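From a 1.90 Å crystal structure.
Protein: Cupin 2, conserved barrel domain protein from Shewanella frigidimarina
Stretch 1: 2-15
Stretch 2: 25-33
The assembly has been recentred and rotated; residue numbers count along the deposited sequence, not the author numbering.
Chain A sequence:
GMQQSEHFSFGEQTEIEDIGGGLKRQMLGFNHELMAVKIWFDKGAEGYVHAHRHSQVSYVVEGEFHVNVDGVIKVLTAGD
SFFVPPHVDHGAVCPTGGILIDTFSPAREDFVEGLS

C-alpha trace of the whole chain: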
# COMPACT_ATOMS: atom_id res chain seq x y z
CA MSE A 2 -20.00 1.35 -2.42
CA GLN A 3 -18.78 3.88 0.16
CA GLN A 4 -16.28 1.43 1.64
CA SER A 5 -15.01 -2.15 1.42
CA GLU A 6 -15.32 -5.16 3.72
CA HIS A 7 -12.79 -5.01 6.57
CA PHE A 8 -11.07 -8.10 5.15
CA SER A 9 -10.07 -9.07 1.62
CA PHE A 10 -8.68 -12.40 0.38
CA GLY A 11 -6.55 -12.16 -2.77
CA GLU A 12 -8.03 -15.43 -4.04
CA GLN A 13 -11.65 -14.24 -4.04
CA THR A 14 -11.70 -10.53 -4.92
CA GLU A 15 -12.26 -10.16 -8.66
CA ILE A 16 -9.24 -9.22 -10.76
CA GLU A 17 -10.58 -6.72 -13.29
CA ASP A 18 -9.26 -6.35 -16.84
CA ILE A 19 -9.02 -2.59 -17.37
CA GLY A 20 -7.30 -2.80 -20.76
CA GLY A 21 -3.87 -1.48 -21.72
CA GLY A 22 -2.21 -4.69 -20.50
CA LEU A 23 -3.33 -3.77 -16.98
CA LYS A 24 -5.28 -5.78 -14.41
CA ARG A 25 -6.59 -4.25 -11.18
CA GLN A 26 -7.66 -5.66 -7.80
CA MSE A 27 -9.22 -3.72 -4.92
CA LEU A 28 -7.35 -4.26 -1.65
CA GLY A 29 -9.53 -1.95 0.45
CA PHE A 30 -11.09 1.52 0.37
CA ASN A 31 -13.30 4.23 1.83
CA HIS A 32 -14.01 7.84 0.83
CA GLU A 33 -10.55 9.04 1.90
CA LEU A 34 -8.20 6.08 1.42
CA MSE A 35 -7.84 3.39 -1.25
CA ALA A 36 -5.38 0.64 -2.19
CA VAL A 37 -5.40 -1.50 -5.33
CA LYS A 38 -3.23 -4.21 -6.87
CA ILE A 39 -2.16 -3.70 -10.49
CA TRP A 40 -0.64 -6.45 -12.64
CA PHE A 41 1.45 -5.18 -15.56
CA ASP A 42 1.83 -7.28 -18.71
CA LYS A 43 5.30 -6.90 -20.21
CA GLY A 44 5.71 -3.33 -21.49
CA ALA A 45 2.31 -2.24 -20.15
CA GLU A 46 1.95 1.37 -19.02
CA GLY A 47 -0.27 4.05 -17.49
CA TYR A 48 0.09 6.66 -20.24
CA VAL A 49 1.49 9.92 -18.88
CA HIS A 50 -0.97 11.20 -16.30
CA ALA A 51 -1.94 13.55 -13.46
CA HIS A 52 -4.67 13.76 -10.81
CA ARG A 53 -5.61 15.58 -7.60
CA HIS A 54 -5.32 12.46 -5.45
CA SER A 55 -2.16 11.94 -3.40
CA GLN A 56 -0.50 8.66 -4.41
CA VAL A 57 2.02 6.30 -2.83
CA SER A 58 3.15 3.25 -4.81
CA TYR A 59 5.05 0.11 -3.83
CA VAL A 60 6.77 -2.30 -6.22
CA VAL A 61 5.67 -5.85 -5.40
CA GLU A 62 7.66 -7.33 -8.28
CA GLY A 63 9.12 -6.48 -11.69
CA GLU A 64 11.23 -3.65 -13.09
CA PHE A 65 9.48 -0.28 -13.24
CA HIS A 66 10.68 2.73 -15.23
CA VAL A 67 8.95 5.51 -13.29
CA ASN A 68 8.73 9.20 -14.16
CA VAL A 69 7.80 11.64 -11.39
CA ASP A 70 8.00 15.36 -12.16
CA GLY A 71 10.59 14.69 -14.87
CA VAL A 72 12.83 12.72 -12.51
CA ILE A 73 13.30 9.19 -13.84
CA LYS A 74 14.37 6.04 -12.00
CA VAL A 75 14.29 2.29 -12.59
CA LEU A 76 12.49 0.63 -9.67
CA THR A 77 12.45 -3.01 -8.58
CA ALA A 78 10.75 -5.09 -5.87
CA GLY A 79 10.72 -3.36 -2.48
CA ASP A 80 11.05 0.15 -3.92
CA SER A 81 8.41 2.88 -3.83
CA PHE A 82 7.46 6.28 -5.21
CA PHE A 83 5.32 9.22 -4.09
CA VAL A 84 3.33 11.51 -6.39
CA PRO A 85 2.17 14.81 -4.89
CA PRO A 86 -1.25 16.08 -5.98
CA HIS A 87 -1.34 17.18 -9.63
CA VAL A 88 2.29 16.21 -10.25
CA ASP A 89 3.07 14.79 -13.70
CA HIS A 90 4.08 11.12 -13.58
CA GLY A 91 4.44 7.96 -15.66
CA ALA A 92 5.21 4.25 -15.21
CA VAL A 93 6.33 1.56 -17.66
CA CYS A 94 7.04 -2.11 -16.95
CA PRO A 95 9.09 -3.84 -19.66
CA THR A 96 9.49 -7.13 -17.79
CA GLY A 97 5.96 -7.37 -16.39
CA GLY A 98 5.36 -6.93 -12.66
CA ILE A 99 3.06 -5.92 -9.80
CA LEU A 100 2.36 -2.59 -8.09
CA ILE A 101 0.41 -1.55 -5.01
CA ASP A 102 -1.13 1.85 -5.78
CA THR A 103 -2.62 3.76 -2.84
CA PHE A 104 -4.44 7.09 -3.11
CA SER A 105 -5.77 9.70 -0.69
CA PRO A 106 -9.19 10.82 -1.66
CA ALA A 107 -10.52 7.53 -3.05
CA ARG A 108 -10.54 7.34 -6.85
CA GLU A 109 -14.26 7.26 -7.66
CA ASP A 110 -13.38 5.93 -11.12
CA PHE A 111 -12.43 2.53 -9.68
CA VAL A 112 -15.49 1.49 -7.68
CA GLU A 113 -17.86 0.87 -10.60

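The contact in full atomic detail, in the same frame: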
# COMPACT_ATOMS: atom_id res chain seq x y z
N MSE A 2 -19.22 1.89 -3.53
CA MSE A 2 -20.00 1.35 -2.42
C MSE A 2 -19.60 1.96 -1.08
O MSE A 2 -19.78 1.29 -0.11
CB MSE A 2 -19.89 -0.18 -2.34
CG MSE A 2 -18.51 -0.70 -1.90
SE MSE A 2 -18.23 -2.63 -2.16
CE MSE A 2 -16.72 -2.46 -3.25
N GLN A 3 -19.07 3.18 -1.09
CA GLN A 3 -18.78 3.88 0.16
C GLN A 3 -17.51 3.32 0.79
O GLN A 3 -16.53 4.05 0.95
CB GLN A 3 -19.94 3.79 1.15
CG GLN A 3 -21.32 4.16 0.67
CD GLN A 3 -21.53 5.65 0.46
OE1 GLN A 3 -21.07 6.44 1.28
NE2 GLN A 3 -22.21 6.01 -0.62
N GLN A 4 -17.52 2.04 1.16
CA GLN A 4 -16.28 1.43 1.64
C GLN A 4 -16.28 -0.07 1.40
O GLN A 4 -17.29 -0.64 1.00
CB GLN A 4 -16.04 1.76 3.11
CG GLN A 4 -17.14 1.33 4.07
CD GLN A 4 -16.76 1.62 5.51
OE1 GLN A 4 -16.42 2.76 5.85
NE2 GLN A 4 -16.80 0.61 6.36
N SER A 5 -15.14 -0.71 1.64
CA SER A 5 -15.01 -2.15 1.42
C SER A 5 -15.24 -2.92 2.71
O SER A 5 -15.20 -2.33 3.79
CB SER A 5 -13.63 -2.47 0.86
OG SER A 5 -12.64 -2.04 1.78
N GLU A 6 -15.47 -4.22 2.61
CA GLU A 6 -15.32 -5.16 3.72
C GLU A 6 -14.05 -4.85 4.50
O GLU A 6 -13.11 -4.26 3.96
CB GLU A 6 -15.31 -6.59 3.19
CG GLU A 6 -15.83 -7.63 4.16
CD GLU A 6 -17.34 -7.74 4.11
OE1 GLU A 6 -17.90 -7.38 3.06
OE2 GLU A 6 -17.94 -8.18 5.11
N HIS A 7 -13.99 -5.24 5.77
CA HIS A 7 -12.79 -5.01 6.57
C HIS A 7 -11.67 -5.97 6.19
O HIS A 7 -10.51 -5.71 6.51
CB HIS A 7 -13.11 -5.14 8.06
CG HIS A 7 -14.04 -4.08 8.56
ND1 HIS A 7 -14.68 -4.18 9.78
CD2 HIS A 7 -14.43 -2.90 8.03
CE1 HIS A 7 -15.43 -3.12 9.97
NE2 HIS A 7 -15.30 -2.32 8.92
N PHE A 8 -12.03 -7.06 5.54
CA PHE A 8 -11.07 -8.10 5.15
C PHE A 8 -11.17 -8.40 3.66
O PHE A 8 -12.26 -8.46 3.10
CB PHE A 8 -11.30 -9.38 5.95
CG PHE A 8 -10.94 -9.29 7.42
CD1 PHE A 8 -9.64 -9.44 7.85
CD2 PHE A 8 -11.93 -9.07 8.37
CE1 PHE A 8 -9.31 -9.37 9.19
CE2 PHE A 8 -11.61 -9.00 9.72
CZ PHE A 8 -10.30 -9.15 10.13
N SER A 9 -10.03 -8.60 3.01
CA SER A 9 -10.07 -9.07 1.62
C SER A 9 -9.05 -10.20 1.41
O SER A 9 -7.91 -10.09 1.85
CB SER A 9 -9.81 -7.92 0.65
OG SER A 9 -10.92 -7.04 0.58
N PHE A 10 -9.49 -11.25 0.75
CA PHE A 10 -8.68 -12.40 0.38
C PHE A 10 -8.33 -12.34 -1.11
O PHE A 10 -9.24 -12.33 -1.93
CB PHE A 10 -9.47 -13.67 0.65
CG PHE A 10 -9.61 -14.02 2.12
CD1 PHE A 10 -8.49 -14.23 2.89
CD2 PHE A 10 -10.87 -14.12 2.70
CE1 PHE A 10 -8.60 -14.54 4.23
CE2 PHE A 10 -10.98 -14.45 4.04
CZ PHE A 10 -9.85 -14.66 4.80
N GLY A 11 -7.04 -12.29 -1.41
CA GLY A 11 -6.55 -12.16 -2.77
C GLY A 11 -7.16 -13.17 -3.72
O GLY A 11 -7.29 -12.91 -4.92
N GLU A 12 -7.54 -14.34 -3.21
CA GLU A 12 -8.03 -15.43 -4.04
C GLU A 12 -9.52 -15.31 -4.33
O GLU A 12 -10.04 -16.07 -5.16
CB GLU A 12 -7.74 -16.78 -3.37
CG GLU A 12 -6.30 -17.00 -2.97
CD GLU A 12 -5.34 -17.01 -4.14
OE1 GLU A 12 -5.63 -17.66 -5.16
OE2 GLU A 12 -4.27 -16.35 -4.04
N GLN A 13 -10.23 -14.38 -3.69
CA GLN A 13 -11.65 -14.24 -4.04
C GLN A 13 -11.95 -12.93 -4.76
O GLN A 13 -12.75 -12.92 -5.70
CB GLN A 13 -12.55 -14.36 -2.82
CG GLN A 13 -12.13 -15.37 -1.77
CD GLN A 13 -13.09 -15.38 -0.59
OE1 GLN A 13 -12.85 -14.75 0.44
NE2 GLN A 13 -14.20 -16.08 -0.74
N THR A 14 -11.34 -11.83 -4.34
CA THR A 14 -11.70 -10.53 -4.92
C THR A 14 -11.46 -10.54 -6.43
O THR A 14 -10.40 -10.97 -6.89
CB THR A 14 -10.91 -9.34 -4.35
OG1 THR A 14 -10.80 -9.38 -2.92
CG2 THR A 14 -11.67 -8.06 -4.69
N GLU A 15 -12.43 -10.08 -7.22
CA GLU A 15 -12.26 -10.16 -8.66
C GLU A 15 -11.02 -9.37 -9.10
O GLU A 15 -10.74 -8.28 -8.61
CB GLU A 15 -13.49 -9.66 -9.42
CG GLU A 15 -13.33 -9.56 -10.93
CD GLU A 15 -13.55 -10.86 -11.67
OE1 GLU A 15 -13.03 -11.90 -11.19
OE2 GLU A 15 -14.23 -10.86 -12.71
N ARG A 25 -6.50 -4.98 -12.44
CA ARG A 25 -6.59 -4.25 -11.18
C ARG A 25 -7.40 -5.03 -10.14
O ARG A 25 -8.45 -5.58 -10.47
CB ARG A 25 -7.22 -2.87 -11.39
CG ARG A 25 -7.28 -2.00 -10.15
CD ARG A 25 -7.63 -0.55 -10.48
NE ARG A 25 -8.98 -0.45 -11.00
CZ ARG A 25 -9.46 0.36 -11.92
NH1 ARG A 25 -8.69 1.25 -12.53
NH2 ARG A 25 -10.74 0.29 -12.26
N GLN A 26 -6.91 -5.05 -8.90
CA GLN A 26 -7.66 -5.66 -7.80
C GLN A 26 -7.77 -4.71 -6.61
O GLN A 26 -6.77 -4.18 -6.13
CB GLN A 26 -7.00 -6.95 -7.33
CG GLN A 26 -7.86 -7.76 -6.36
CD GLN A 26 -7.08 -8.93 -5.79
OE1 GLN A 26 -5.99 -8.72 -5.27
NE2 GLN A 26 -7.63 -10.13 -5.91
N MSE A 27 -8.99 -4.50 -6.14
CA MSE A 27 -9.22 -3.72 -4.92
C MSE A 27 -8.67 -4.41 -3.69
O MSE A 27 -9.02 -5.53 -3.50
CB MSE A 27 -10.73 -3.46 -4.75
CG MSE A 27 -11.03 -2.48 -3.61
SE MSE A 27 -10.24 -0.70 -3.89
CE MSE A 27 -11.00 -0.49 -5.59
N LEU A 28 -7.84 -3.72 -2.91
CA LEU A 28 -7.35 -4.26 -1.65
C LEU A 28 -8.17 -3.74 -0.46
O LEU A 28 -8.34 -4.43 0.54
CB LEU A 28 -5.89 -3.90 -1.44
CG LEU A 28 -4.94 -4.38 -2.55
CD1 LEU A 28 -3.51 -3.97 -2.24
CD2 LEU A 28 -5.05 -5.89 -2.72
N GLY A 29 -8.66 -2.51 -0.58
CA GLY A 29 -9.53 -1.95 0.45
C GLY A 29 -9.68 -0.45 0.26
O GLY A 29 -8.73 0.21 -0.19
N PHE A 30 -10.84 0.10 0.60
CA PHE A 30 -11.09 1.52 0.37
C PHE A 30 -12.18 2.07 1.28
O PHE A 30 -13.05 1.31 1.72
CB PHE A 30 -11.47 1.75 -1.09
CG PHE A 30 -12.87 1.35 -1.49
CD1 PHE A 30 -13.15 0.04 -1.84
CD2 PHE A 30 -13.90 2.28 -1.52
CE1 PHE A 30 -14.42 -0.34 -2.21
CE2 PHE A 30 -15.18 1.90 -1.87
CZ PHE A 30 -15.45 0.59 -2.22
N ASN A 31 -12.15 3.37 1.56
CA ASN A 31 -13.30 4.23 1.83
C ASN A 31 -13.12 5.58 1.14
O ASN A 31 -12.17 5.79 0.38
CB ASN A 31 -13.52 4.39 3.33
CG ASN A 31 -12.38 5.08 4.03
OD1 ASN A 31 -11.49 5.65 3.40
ND2 ASN A 31 -12.38 5.05 5.36
N HIS A 32 -14.02 6.51 1.39
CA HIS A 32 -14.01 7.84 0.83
C HIS A 32 -12.64 8.51 0.86
O HIS A 32 -12.34 9.35 -0.00
CB HIS A 32 -15.00 8.73 1.61
CG HIS A 32 -14.53 9.03 3.00
ND1 HIS A 32 -14.72 8.14 4.04
CD2 HIS A 32 -13.89 10.09 3.54
CE1 HIS A 32 -14.21 8.64 5.15
NE2 HIS A 32 -13.71 9.83 4.88
N GLU A 33 -11.76 8.21 1.81
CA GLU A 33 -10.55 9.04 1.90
C GLU A 33 -9.28 8.23 1.73
O GLU A 33 -8.18 8.79 1.76
CB GLU A 33 -10.54 9.79 3.23
CG GLU A 33 -9.98 9.03 4.41
CD GLU A 33 -10.07 9.81 5.70
OE1 GLU A 33 -10.47 11.00 5.67
OE2 GLU A 33 -9.74 9.24 6.76
O HOH W 1 -10.48 -5.30 2.75
O HOH W 2 -11.40 -5.48 -1.70
O HOH W 3 -8.41 -8.24 -2.54
O HOH W 4 -11.51 -5.69 -7.65

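The strongest direct links between the two stretches lie near opposite ends of the contact. At one end, Ser 5 and Phe 30 are joined by two hydrogen bonds: Ser 5 N donates to Phe 30 O (2.9 Å), and Phe 30 N donates to Ser 5 OG (3.0 Å, N-H...O angle 164°). Serine suits this place because its short side chain, with chi1 in the p well, sets the hydroxyl within reach of the strand's backbone. That hydroxyl also donates to Glu 6 O (Ser 5 OG to Glu 6 O, 3.1 Å), so one group serves as acceptor across the contact and donor within its own loop.

At the other end, Gln 26 reaches out from the strand with chi1 and chi2 both t. Its amide nitrogen has two hydrogens, and each meets a carbonyl of the turn: Gln 26 NE2 to Gly 11 O is 3.0 Å, and Gln 26 NE2 to Thr 14 O is 3.1 Å. A glutamine amide can thus hold two points of a loop at once.

Between these ends, waters bridge polar atoms of the two stretches. The oxygen of one water is 2.8 Å from Ser 9 OG and 3.0 Å from Met 27 O, to which the water donates; the oxygen of another is 2.7 Å from Thr 14 OG1 and 2.9 Å from Met 27 O, to which it too donates. The small side chains of Ser 9 and Thr 14, whose CA-to-CB bonds point toward the strand, place their hydroxyls within reach of these waters.

The packing centres on Phe 30, which has the largest area covered by the other stretch; its flat ring offers a face to the backbone of Gln 4 and an edge to Met 2. Gln 4 CA lies over one face of its ring, 4.1 Å from the centroid of the Phe 30 ring atoms, in a CH-pi contact. Selenomethionine Met 2 meets the ring edge, with Met 2 CE 3.3 Å from Phe 30 CE1; its long, flexible side chain brings the methyl there.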